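Local coordinates for hypothetical membrane spanning protein (Vibrio fischeri, PDB 4RCK) that is of unknown function but carries a BatA-type von Willebrand factor A domain that binds magnesium, as part of a membrane-spanning protein, at residues S131-L143 with D182-M194. Residues are numbered along the deposited sequence; the frame is centred on the assembly and turned at random. Where two conformers were deposited one is given.
Sequences SDGANTAGVLEPL and DLDEDTLTKIATM
L143 turns its CG beside the backbone N (chi1 -65°) and runs extended from there, which drops its isobutyl end as a knob among T187, K190, I191 and M194 of helix 185-195. CD2 lies 3.7 Å from K190 CB, while CD1 meets CD of the same lysine, the two chains crossing at a slant. M194, a selenomethionine, reaches out with CG anti to its N (chi1 179°) and bends at its last torsion, bringing CE to 3.9 Å from L143 CD2. Next to L143, P142 sets CB against T187 CG2 and, at 4.0 Å, I191 CD1. A134 CB packs on D184 CB at 3.6 Å. D184 N-caps the helix: OD1 accepts from T187 N and OD2 from T187 OG1 at 2.9 Å, each donor well out of the carboxylate plane; the pair fixes the group's rotation. L183 brings CD1 against the backbone of S131 and D132 and also touches Y199 and R201. D132 points away from this packing; OD2 accepts a hydrogen bond from S30 and forms a salt bridge with R46, both of the second subunit. Its side chain lies about 3 Å from a magnesium ion, consistent with a von Willebrand A metal ion-dependent adhesion site (MIDAS) shared between subunits, at the loop joining strand 124-131 to helix 142-151.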
loop_
_atom_site.group_PDB
_atom_site.type_symbol
_atom_site.label_atom_id
_atom_site.label_comp_id
_atom_site.label_asym_id
_atom_site.label_seq_id
_atom_site.Cartn_x
_atom_site.Cartn_y
_atom_site.Cartn_z
ATOM N N SER A 131 18.461 4.557 19.535
ATOM C CA SER A 131 19.221 3.806 20.527
ATOM C C SER A 131 19.746 4.741 21.611
ATOM O O SER A 131 19.975 5.921 21.364
ATOM C CB SER A 131 20.380 3.052 19.866
ATOM O OG SER A 131 21.134 2.321 20.819
ATOM N N ASP A 132 19.915 4.210 22.817
ATOM C CA ASP A 132 20.475 4.980 23.921
ATOM C C ASP A 132 21.945 4.633 24.047
ATOM O O ASP A 132 22.711 5.310 24.741
ATOM C CB ASP A 132 19.720 4.698 25.233
ATOM C CG ASP A 132 19.658 3.206 25.583
ATOM O OD1 ASP A 132 20.429 2.423 24.986
ATOM O OD2 ASP A 132 18.850 2.827 26.468
ATOM N N GLY A 133 22.328 3.575 23.343
ATOM C CA GLY A 133 23.590 2.931 23.612
ATOM C C GLY A 133 24.468 2.701 22.411
ATOM O O GLY A 133 24.032 2.773 21.258
ATOM N N ALA A 134 25.736 2.440 22.697
ATOM C CA ALA A 134 26.663 2.005 21.677
ATOM C C ALA A 134 26.330 0.571 21.321
ATOM O O ALA A 134 25.638 -0.121 22.072
ATOM C CB ALA A 134 28.098 2.125 22.159
ATOM N N ASN A 135 26.814 0.133 20.168
ATOM C CA ASN A 135 26.645 -1.248 19.757
ATOM C C ASN A 135 27.609 -2.144 20.533
ATOM O O ASN A 135 28.671 -2.511 20.029
ATOM C CB ASN A 135 26.857 -1.371 18.246
ATOM C CG ASN A 135 26.856 -2.805 17.768
ATOM O OD1 ASN A 135 25.818 -3.463 17.742
ATOM N ND2 ASN A 135 28.027 -3.300 17.387
ATOM N N THR A 136 27.236 -2.477 21.767
ATOM C CA THR A 136 28.118 -3.213 22.672
ATOM C C THR A 136 28.327 -4.661 22.226
ATOM O O THR A 136 29.455 -5.149 22.199
ATOM C CB THR A 136 27.574 -3.211 24.124
ATOM O OG1 THR A 136 26.522 -4.173 24.250
ATOM C CG2 THR A 136 27.045 -1.833 24.509
ATOM N N ALA A 137 27.241 -5.337 21.864
ATOM C CA ALA A 137 27.299 -6.753 21.509
ATOM C C ALA A 137 26.517 -7.074 20.244
ATOM O O ALA A 137 25.398 -6.630 20.080
ATOM C CB ALA A 137 26.780 -7.593 22.651
ATOM N N GLY A 138 27.101 -7.886 19.373
ATOM C CA GLY A 138 26.472 -8.252 18.118
ATOM C C GLY A 138 27.500 -8.814 17.162
ATOM O O GLY A 138 28.648 -8.370 17.151
ATOM N N VAL A 139 27.102 -9.801 16.369
ATOM C CA VAL A 139 28.023 -10.402 15.418
ATOM C C VAL A 139 28.253 -9.446 14.249
ATOM O O VAL A 139 29.379 -9.283 13.782
ATOM C CB VAL A 139 27.510 -11.775 14.910
ATOM C CG1 VAL A 139 25.998 -11.848 14.964
ATOM C CG2 VAL A 139 28.031 -12.066 13.508
ATOM N N LEU A 140 27.180 -8.813 13.786
ATOM C CA LEU A 140 27.275 -7.867 12.679
ATOM C C LEU A 140 27.610 -6.468 13.186
ATOM O O LEU A 140 26.913 -5.925 14.043
ATOM C CB LEU A 140 25.971 -7.836 11.879
ATOM C CG LEU A 140 26.082 -7.944 10.355
ATOM C CD1 LEU A 140 24.795 -7.474 9.690
ATOM C CD2 LEU A 140 27.280 -7.171 9.825
ATOM N N GLU A 141 28.682 -5.892 12.651
ATOM C CA GLU A 141 29.097 -4.543 13.023
ATOM C C GLU A 141 28.151 -3.503 12.431
ATOM O O GLU A 141 27.563 -3.731 11.374
ATOM C CB GLU A 141 30.536 -4.280 12.569
ATOM C CG GLU A 141 31.578 -5.006 13.397
ATOM C CD GLU A 141 31.436 -4.718 14.880
ATOM O OE1 GLU A 141 31.431 -3.528 15.260
ATOM O OE2 GLU A 141 31.319 -5.683 15.663
ATOM N N PRO A 142 27.996 -2.357 13.117
ATOM C CA PRO A 142 27.078 -1.291 12.691
ATOM C C PRO A 142 27.336 -0.776 11.278
ATOM O O PRO A 142 26.394 -0.629 10.499
ATOM C CB PRO A 142 27.337 -0.180 13.713
ATOM C CG PRO A 142 27.847 -0.880 14.908
ATOM C CD PRO A 142 28.652 -2.032 14.395
ATOM N N LEU A 143 28.598 -0.502 10.961
ATOM C CA LEU A 143 28.950 0.106 9.683
ATOM C C LEU A 143 28.970 -0.914 8.566
ATOM O O LEU A 143 28.849 -0.570 7.395
ATOM C CB LEU A 143 30.304 0.799 9.776
ATOM C CG LEU A 143 30.298 1.984 10.734
ATOM C CD1 LEU A 143 31.648 2.673 10.738
ATOM C CD2 LEU A 143 29.188 2.954 10.358
ATOM N N ASP A 182 26.866 6.227 27.548
ATOM C CA ASP A 182 27.043 5.109 26.637
ATOM C C ASP A 182 26.798 5.497 25.182
ATOM O O ASP A 182 27.488 5.002 24.287
ATOM C CB ASP A 182 26.111 3.965 27.036
ATOM C CG ASP A 182 26.706 2.603 26.756
ATOM O OD1 ASP A 182 27.933 2.450 26.921
ATOM O OD2 ASP A 182 25.946 1.689 26.373
ATOM N N LEU A 183 25.823 6.381 24.967
ATOM C CA LEU A 183 25.386 6.788 23.630
ATOM C C LEU A 183 26.526 7.055 22.647
ATOM O O LEU A 183 27.278 8.012 22.795
ATOM C CB LEU A 183 24.501 8.037 23.726
ATOM C CG LEU A 183 23.832 8.486 22.424
ATOM C CD1 LEU A 183 22.742 7.499 22.029
ATOM C CD2 LEU A 183 23.276 9.897 22.537
ATOM N N ASP A 184 26.639 6.186 21.645
ATOM C CA ASP A 184 27.609 6.356 20.571
ATOM C C ASP A 184 27.009 7.207 19.465
ATOM O O ASP A 184 26.201 6.726 18.668
ATOM C CB ASP A 184 28.048 4.998 20.019
ATOM C CG ASP A 184 29.322 5.081 19.204
ATOM O OD1 ASP A 184 29.723 6.200 18.825
ATOM O OD2 ASP A 184 29.919 4.018 18.934
ATOM N N GLU A 185 27.409 8.474 19.417
ATOM C CA GLU A 185 26.825 9.408 18.466
ATOM C C GLU A 185 27.527 9.380 17.111
ATOM O O GLU A 185 26.874 9.449 16.070
ATOM C CB GLU A 185 26.838 10.828 19.036
ATOM C CG GLU A 185 25.887 11.030 20.208
ATOM C CD GLU A 185 25.644 12.492 20.526
ATOM O OE1 GLU A 185 24.745 13.096 19.905
ATOM O OE2 GLU A 185 26.355 13.036 21.396
ATOM N N ASP A 186 28.851 9.264 17.115
ATOM C CA ASP A 186 29.589 9.311 15.856
ATOM C C ASP A 186 29.510 7.993 15.082
ATOM O O ASP A 186 29.803 7.963 13.891
ATOM C CB ASP A 186 31.052 9.701 16.090
ATOM C CG ASP A 186 31.756 8.780 17.061
ATOM O OD1 ASP A 186 31.171 8.472 18.119
ATOM O OD2 ASP A 186 32.898 8.366 16.767
ATOM N N THR A 187 29.112 6.909 15.743
ATOM C CA THR A 187 28.774 5.688 15.015
ATOM C C THR A 187 27.404 5.884 14.380
ATOM O O THR A 187 27.214 5.627 13.190
ATOM C CB THR A 187 28.764 4.434 15.920
ATOM O OG1 THR A 187 30.087 3.891 16.004
ATOM C CG2 THR A 187 27.833 3.364 15.356
ATOM N N LEU A 188 26.459 6.351 15.190
ATOM C CA LEU A 188 25.105 6.636 14.731
ATOM C C LEU A 188 25.097 7.673 13.612
ATOM O O LEU A 188 24.291 7.593 12.686
ATOM C CB LEU A 188 24.245 7.117 15.901
ATOM C CG LEU A 188 23.289 6.099 16.525
ATOM C CD1 LEU A 188 23.944 4.736 16.646
ATOM C CD2 LEU A 188 22.819 6.583 17.887
ATOM N N THR A 189 25.999 8.646 13.704
ATOM C CA THR A 189 26.132 9.663 12.668
ATOM C C THR A 189 26.657 9.047 11.376
ATOM O O THR A 189 26.115 9.295 10.299
ATOM C CB THR A 189 27.070 10.804 13.108
ATOM O OG1 THR A 189 26.521 11.459 14.260
ATOM C CG2 THR A 189 27.237 11.819 11.988
ATOM N N LYS A 190 27.714 8.243 11.494
ATOM C CA LYS A 190 28.299 7.553 10.345
ATOM C C LYS A 190 27.258 6.738 9.591
ATOM O O LYS A 190 27.211 6.766 8.365
ATOM C CB LYS A 190 29.439 6.631 10.782
ATOM C CG LYS A 190 30.772 7.317 11.031
ATOM C CD LYS A 190 31.784 6.312 11.561
ATOM C CE LYS A 190 32.791 6.962 12.494
ATOM N NZ LYS A 190 33.474 5.946 13.345
ATOM N N ILE A 191 26.431 6.011 10.338
ATOM C CA ILE A 191 25.388 5.173 9.755
ATOM C C ILE A 191 24.439 5.985 8.880
ATOM O O ILE A 191 24.224 5.659 7.713
ATOM C CB ILE A 191 24.570 4.452 10.843
ATOM C CG1 ILE A 191 25.456 3.476 11.620
ATOM C CG2 ILE A 191 23.390 3.720 10.226
ATOM C CD1 ILE A 191 24.729 2.738 12.724
ATOM N N ALA A 192 23.882 7.045 9.455
ATOM C CA ALA A 192 22.955 7.912 8.738
ATOM C C ALA A 192 23.621 8.557 7.527
ATOM O O ALA A 192 23.064 8.561 6.430
ATOM C CB ALA A 192 22.405 8.978 9.668
ATOM N N THR A 193 24.819 9.094 7.737
ATOM C CA THR A 193 25.575 9.751 6.675
ATOM C C THR A 193 25.918 8.790 5.541
ATOM O O THR A 193 25.736 9.115 4.366
ATOM C CB THR A 193 26.876 10.376 7.223
ATOM O OG1 THR A 193 26.569 11.602 7.897
ATOM C CG2 THR A 193 27.859 10.660 6.096
HETATM N N MSE A 194 26.406 7.607 5.903
HETATM C CA MSE A 194 26.791 6.588 4.929
HETATM C C MSE A 194 25.645 6.236 3.983
HETATM O O MSE A 194 25.863 5.945 2.807
HETATM C CB MSE A 194 27.273 5.328 5.651
HETATM C CG MSE A 194 27.682 4.188 4.740
HETATM SE SE MSE A 194 28.383 2.677 5.747
HETATM C CE MSE A 194 29.940 3.542 6.542
#